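Local coordinates for protein N-acetylmuramoyl-L-alanine amidase (Peptoclostridium difficile, PDB 4RN7) that probably hydrolyses, as a zinc-dependent amidase, the bond between N-acetylmuramic acid and L-alanine in cell-wall peptidoglycan, at residues T97-A111 / R138-G150. Sequence-based numbering, arbitrary orientation.
Sequences TWYRNKATDGSKELA and RESNMPAILIECG
W98 and L146 pair as antiparallel hydrogen-bonded neighbours in the mixed sheet of the Amidase_3 catalytic domain, where strand 95-99 runs beside strand 144-151. W98 N reaches L146 O at 2.7 Å, nearly straight at 175°, and L146 N returns a bond to W98 O. On the face carrying both side chains, L146 CD2 sits over the six-membered ring of W98, 4.1 Å from its centroid, a CH-pi contact. E148 OE2 lies over the rim of the same face, 3.1 Å from W98 CH2, the carboxylate plane 69° from the ring; E148 also touches the zinc ligand H82. On the other face, I145 is the bump: its CG2 fills the hollow between L110 and A111 of helix 107-122, 3.7 Å from L110 CG, while T97 CG2 packs on I145 CB. The ring of P143 rests against L110 CD2 and D105. Beyond the strands, R100 bends at chi3 (57°): NH1 hydrogen-bonds M142 O in the guanidinium plane (3.0 Å), NH2 salt-bridges D105 OD2 (2.9 Å) and the sulfonate of a bound EPE, probably from the crystallisation liquor, and NE bonds to L137 O. D105 OD1 is met by S107 N from above its carboxylate plane, closing an Asx turn, and by S107 OG on its syn lone pair, at 2.6 Å. Helix start and strand are tied as S107 OG accepts a hydrogen bond from A144 N at 3.1 Å.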
loop_
_atom_site.group_PDB
_atom_site.type_symbol
_atom_site.label_atom_id
_atom_site.label_comp_id
_atom_site.label_asym_id
_atom_site.label_seq_id
_atom_site.Cartn_x
_atom_site.Cartn_y
_atom_site.Cartn_z
ATOM N N THR A 97 6.091 1.415 6.396
ATOM C CA THR A 97 6.012 1.796 4.985
ATOM C C THR A 97 7.400 1.749 4.363
ATOM O O THR A 97 8.349 2.303 4.918
ATOM C CB THR A 97 5.441 3.206 4.860
ATOM O OG1 THR A 97 4.111 3.225 5.390
ATOM C CG2 THR A 97 5.401 3.643 3.391
ATOM N N TRP A 98 7.524 1.065 3.228
ATOM C CA TRP A 98 8.802 0.901 2.547
ATOM C C TRP A 98 8.969 1.913 1.420
ATOM O O TRP A 98 7.983 2.355 0.824
ATOM C CB TRP A 98 8.885 -0.481 1.902
ATOM C CG TRP A 98 8.790 -1.651 2.834
ATOM C CD1 TRP A 98 8.709 -1.628 4.198
ATOM C CD2 TRP A 98 8.772 -3.032 2.449
ATOM N NE1 TRP A 98 8.643 -2.922 4.684
ATOM C CE2 TRP A 98 8.672 -3.796 3.627
ATOM C CE3 TRP A 98 8.821 -3.695 1.214
ATOM C CZ2 TRP A 98 8.631 -5.199 3.605
ATOM C CZ3 TRP A 98 8.778 -5.086 1.198
ATOM C CH2 TRP A 98 8.687 -5.818 2.382
ATOM N N TYR A 99 10.223 2.251 1.127
ATOM C CA TYR A 99 10.581 3.024 -0.058
ATOM C C TYR A 99 11.900 2.474 -0.607
ATOM O O TYR A 99 12.632 1.797 0.118
ATOM C CB TYR A 99 10.699 4.516 0.270
ATOM C CG TYR A 99 11.748 4.846 1.305
ATOM C CD1 TYR A 99 11.478 4.724 2.657
ATOM C CD2 TYR A 99 13.005 5.299 0.925
ATOM C CE1 TYR A 99 12.437 5.032 3.611
ATOM C CE2 TYR A 99 13.966 5.611 1.872
ATOM C CZ TYR A 99 13.676 5.472 3.209
ATOM O OH TYR A 99 14.635 5.785 4.148
ATOM N N ARG A 100 12.205 2.750 -1.877
ATOM C CA ARG A 100 13.389 2.165 -2.519
ATOM C C ARG A 100 14.689 2.620 -1.870
ATOM O O ARG A 100 14.765 3.726 -1.339
ATOM C CB ARG A 100 13.422 2.460 -4.030
ATOM C CG ARG A 100 14.038 3.801 -4.412
ATOM C CD ARG A 100 14.120 4.001 -5.930
ATOM N NE ARG A 100 12.803 3.873 -6.548
ATOM C CZ ARG A 100 11.945 4.882 -6.696
ATOM N NH1 ARG A 100 10.757 4.675 -7.248
ATOM N NH2 ARG A 100 12.273 6.104 -6.285
ATOM N N ASN A 101 15.703 1.754 -1.913
ATOM C CA ASN A 101 17.012 2.062 -1.347
ATOM C C ASN A 101 17.543 3.438 -1.748
ATOM O O ASN A 101 17.573 3.769 -2.935
ATOM C CB ASN A 101 18.036 1.003 -1.769
ATOM C CG ASN A 101 17.835 -0.331 -1.071
ATOM O OD1 ASN A 101 17.059 -0.447 -0.120
ATOM N ND2 ASN A 101 18.550 -1.348 -1.538
ATOM N N LYS A 102 17.961 4.223 -0.751
ATOM C CA LYS A 102 18.625 5.513 -0.974
ATOM C C LYS A 102 17.823 6.478 -1.849
ATOM O O LYS A 102 18.396 7.247 -2.625
ATOM C CB LYS A 102 20.016 5.299 -1.582
ATOM C CG LYS A 102 21.001 4.580 -0.668
ATOM C CD LYS A 102 22.306 4.306 -1.401
ATOM C CE LYS A 102 23.457 4.105 -0.432
ATOM N NZ LYS A 102 24.739 3.898 -1.166
ATOM N N ALA A 103 16.504 6.440 -1.723
ATOM C CA ALA A 103 15.641 7.268 -2.561
ATOM C C ALA A 103 15.897 8.761 -2.355
ATOM O O ALA A 103 15.843 9.262 -1.228
ATOM C CB ALA A 103 14.181 6.940 -2.292
ATOM N N THR A 104 16.171 9.460 -3.453
ATOM C CA THR A 104 16.396 10.902 -3.432
ATOM C C THR A 104 15.245 11.658 -4.103
ATOM O O THR A 104 15.239 12.889 -4.131
ATOM C CB THR A 104 17.722 11.277 -4.144
ATOM O OG1 THR A 104 17.711 10.793 -5.494
ATOM C CG2 THR A 104 18.909 10.685 -3.416
ATOM N N ASP A 105 14.268 10.916 -4.625
ATOM C CA ASP A 105 13.218 11.497 -5.459
ATOM C C ASP A 105 11.981 11.965 -4.691
ATOM O O ASP A 105 11.031 12.478 -5.291
ATOM C CB ASP A 105 12.804 10.511 -6.560
ATOM C CG ASP A 105 11.949 9.353 -6.036
ATOM O OD1 ASP A 105 11.980 9.060 -4.821
ATOM O OD2 ASP A 105 11.246 8.717 -6.852
ATOM N N GLY A 106 11.983 11.783 -3.377
ATOM C CA GLY A 106 10.836 12.179 -2.577
ATOM C C GLY A 106 10.049 10.998 -2.038
ATOM O O GLY A 106 9.095 11.179 -1.277
ATOM N N SER A 107 10.446 9.791 -2.440
ATOM C CA SER A 107 9.844 8.560 -1.926
ATOM C C SER A 107 9.942 8.465 -0.404
ATOM O O SER A 107 9.005 8.011 0.263
ATOM C CB SER A 107 10.520 7.334 -2.545
ATOM O OG SER A 107 10.283 7.260 -3.939
ATOM N N LYS A 108 11.087 8.865 0.138
ATOM C CA LYS A 108 11.297 8.795 1.579
ATOM C C LYS A 108 10.332 9.748 2.282
ATOM O O LYS A 108 9.728 9.404 3.306
ATOM C CB LYS A 108 12.747 9.142 1.925
ATOM C CG LYS A 108 13.041 9.183 3.425
ATOM C CD LYS A 108 14.530 9.364 3.694
ATOM C CE LYS A 108 14.835 9.233 5.177
ATOM N NZ LYS A 108 16.298 9.209 5.463
ATOM N N GLU A 109 10.181 10.942 1.715
ATOM C CA GLU A 109 9.262 11.939 2.251
ATOM C C GLU A 109 7.800 11.460 2.159
ATOM O O GLU A 109 7.020 11.619 3.105
ATOM C CB GLU A 109 9.459 13.272 1.520
ATOM C CG GLU A 109 10.781 13.997 1.842
ATOM C CD GLU A 109 12.035 13.242 1.400
ATOM O OE1 GLU A 109 12.003 12.551 0.360
ATOM O OE2 GLU A 109 13.062 13.341 2.102
ATOM N N LEU A 110 7.440 10.874 1.021
ATOM C CA LEU A 110 6.104 10.306 0.833
ATOM C C LEU A 110 5.827 9.218 1.872
ATOM O O LEU A 110 4.753 9.176 2.472
ATOM C CB LEU A 110 5.969 9.731 -0.584
ATOM C CG LEU A 110 4.723 8.902 -0.916
ATOM C CD1 LEU A 110 3.442 9.726 -0.774
ATOM C CD2 LEU A 110 4.830 8.311 -2.319
ATOM N N ALA A 111 6.812 8.347 2.081
ATOM C CA ALA A 111 6.701 7.261 3.046
ATOM C C ALA A 111 6.447 7.780 4.458
ATOM O O ALA A 111 5.578 7.268 5.163
ATOM C CB ALA A 111 7.959 6.392 3.017
ATOM N N ARG A 138 11.841 -0.457 -6.777
ATOM C CA ARG A 138 13.138 -0.242 -7.403
ATOM C C ARG A 138 13.038 0.196 -8.861
ATOM O O ARG A 138 13.784 1.083 -9.298
ATOM C CB ARG A 138 13.979 -1.513 -7.291
ATOM C CG ARG A 138 15.400 -1.346 -7.784
ATOM C CD ARG A 138 16.148 -2.664 -7.790
ATOM N NE ARG A 138 15.627 -3.572 -8.808
ATOM C CZ ARG A 138 15.156 -4.789 -8.551
ATOM N NH1 ARG A 138 15.143 -5.247 -7.307
ATOM N NH2 ARG A 138 14.702 -5.551 -9.537
ATOM N N GLU A 139 12.118 -0.417 -9.604
ATOM C CA GLU A 139 12.049 -0.204 -11.045
ATOM C C GLU A 139 10.961 0.773 -11.486
ATOM O O GLU A 139 10.825 1.041 -12.680
ATOM C CB GLU A 139 11.893 -1.541 -11.781
ATOM C CG GLU A 139 12.996 -2.557 -11.476
ATOM C CD GLU A 139 14.360 -2.128 -11.976
ATOM O OE1 GLU A 139 14.432 -1.226 -12.833
ATOM O OE2 GLU A 139 15.369 -2.697 -11.510
ATOM N N SER A 140 10.200 1.317 -10.534
ATOM C CA SER A 140 9.253 2.387 -10.867
ATOM C C SER A 140 9.953 3.755 -10.938
ATOM O O SER A 140 10.959 3.987 -10.253
ATOM C CB SER A 140 8.078 2.409 -9.885
ATOM O OG SER A 140 8.538 2.321 -8.550
ATOM N N ASN A 141 9.427 4.649 -11.776
ATOM C CA ASN A 141 10.090 5.912 -12.087
ATOM C C ASN A 141 9.629 7.132 -11.297
ATOM O O ASN A 141 10.131 8.239 -11.512
ATOM C CB ASN A 141 9.942 6.221 -13.588
ATOM C CG ASN A 141 10.671 5.235 -14.460
ATOM O OD1 ASN A 141 11.687 4.675 -14.058
ATOM N ND2 ASN A 141 10.160 5.018 -15.669
HETATM N N MSE A 142 8.673 6.944 -10.398
HETATM C CA MSE A 142 8.128 8.064 -9.655
HETATM C C MSE A 142 8.229 7.741 -8.178
HETATM O O MSE A 142 8.545 6.595 -7.830
HETATM C CB MSE A 142 6.675 8.320 -10.075
HETATM C CG MSE A 142 5.649 7.309 -9.592
HETATM SE SE MSE A 142 5.701 5.505 -10.355
HETATM C CE MSE A 142 5.565 5.954 -12.244
ATOM N N PRO A 143 7.983 8.740 -7.305
ATOM C CA PRO A 143 7.917 8.423 -5.873
ATOM C C PRO A 143 6.983 7.245 -5.592
ATOM O O PRO A 143 5.829 7.242 -6.036
ATOM C CB PRO A 143 7.379 9.714 -5.257
ATOM C CG PRO A 143 7.953 10.789 -6.134
ATOM C CD PRO A 143 7.916 10.195 -7.543
ATOM N N ALA A 144 7.505 6.245 -4.879
ATOM C CA ALA A 144 6.830 4.962 -4.716
ATOM C C ALA A 144 7.005 4.437 -3.294
ATOM O O ALA A 144 8.120 4.453 -2.751
ATOM C CB ALA A 144 7.386 3.949 -5.710
ATOM N N ILE A 145 5.910 3.960 -2.704
ATOM C CA ILE A 145 5.956 3.355 -1.374
ATOM C C ILE A 145 5.188 2.038 -1.377
ATOM O O ILE A 145 4.347 1.798 -2.255
ATOM C CB ILE A 145 5.383 4.286 -0.275
ATOM C CG1 ILE A 145 3.898 4.599 -0.536
ATOM C CG2 ILE A 145 6.223 5.564 -0.174
ATOM C CD1 ILE A 145 3.211 5.367 0.596
ATOM N N LEU A 146 5.493 1.180 -0.404
ATOM C CA LEU A 146 4.743 -0.052 -0.210
ATOM C C LEU A 146 4.363 -0.050 1.253
ATOM O O LEU A 146 5.232 0.051 2.118
ATOM C CB LEU A 146 5.596 -1.291 -0.546
ATOM C CG LEU A 146 4.942 -2.674 -0.368
ATOM C CD1 LEU A 146 5.538 -3.675 -1.347
ATOM C CD2 LEU A 146 5.076 -3.207 1.069
ATOM N N ILE A 147 3.062 -0.128 1.523
ATOM C CA ILE A 147 2.599 -0.128 2.900
ATOM C C ILE A 147 2.302 -1.549 3.340
ATOM O O ILE A 147 1.485 -2.222 2.712
ATOM C CB ILE A 147 1.327 0.714 3.068
ATOM C CG1 ILE A 147 1.501 2.083 2.405
ATOM C CG2 ILE A 147 1.026 0.917 4.565
ATOM C CD1 ILE A 147 0.208 2.873 2.257
ATOM N N GLU A 148 2.948 -1.986 4.429
ATOM C CA GLU A 148 2.689 -3.298 5.024
ATOM C C GLU A 148 1.633 -3.086 6.101
ATOM O O GLU A 148 1.942 -2.637 7.207
ATOM C CB GLU A 148 3.961 -3.896 5.641
ATOM C CG GLU A 148 5.062 -4.255 4.609
ATOM C CD GLU A 148 4.756 -5.519 3.823
ATOM O OE1 GLU A 148 3.622 -6.019 3.903
ATOM O OE2 GLU A 148 5.646 -6.021 3.107
ATOM N N CYS A 149 0.390 -3.423 5.770
ATOM C CA CYS A 149 -0.762 -2.945 6.535
ATOM C C CYS A 149 -1.121 -3.796 7.754
ATOM O O CYS A 149 -2.305 -3.963 8.068
ATOM C CB CYS A 149 -1.984 -2.819 5.633
ATOM S SG CYS A 149 -1.791 -1.564 4.328
ATOM N N GLY A 150 -0.114 -4.330 8.436
ATOM C CA GLY A 150 -0.363 -5.138 9.623
ATOM C C GLY A 150 0.098 -6.552 9.335
ATOM O O GLY A 150 0.322 -6.897 8.173
HETATM O O HOH W 1 10.567 4.256 -3.701
HETATM O O HOH W 2 11.314 9.676 -9.348
#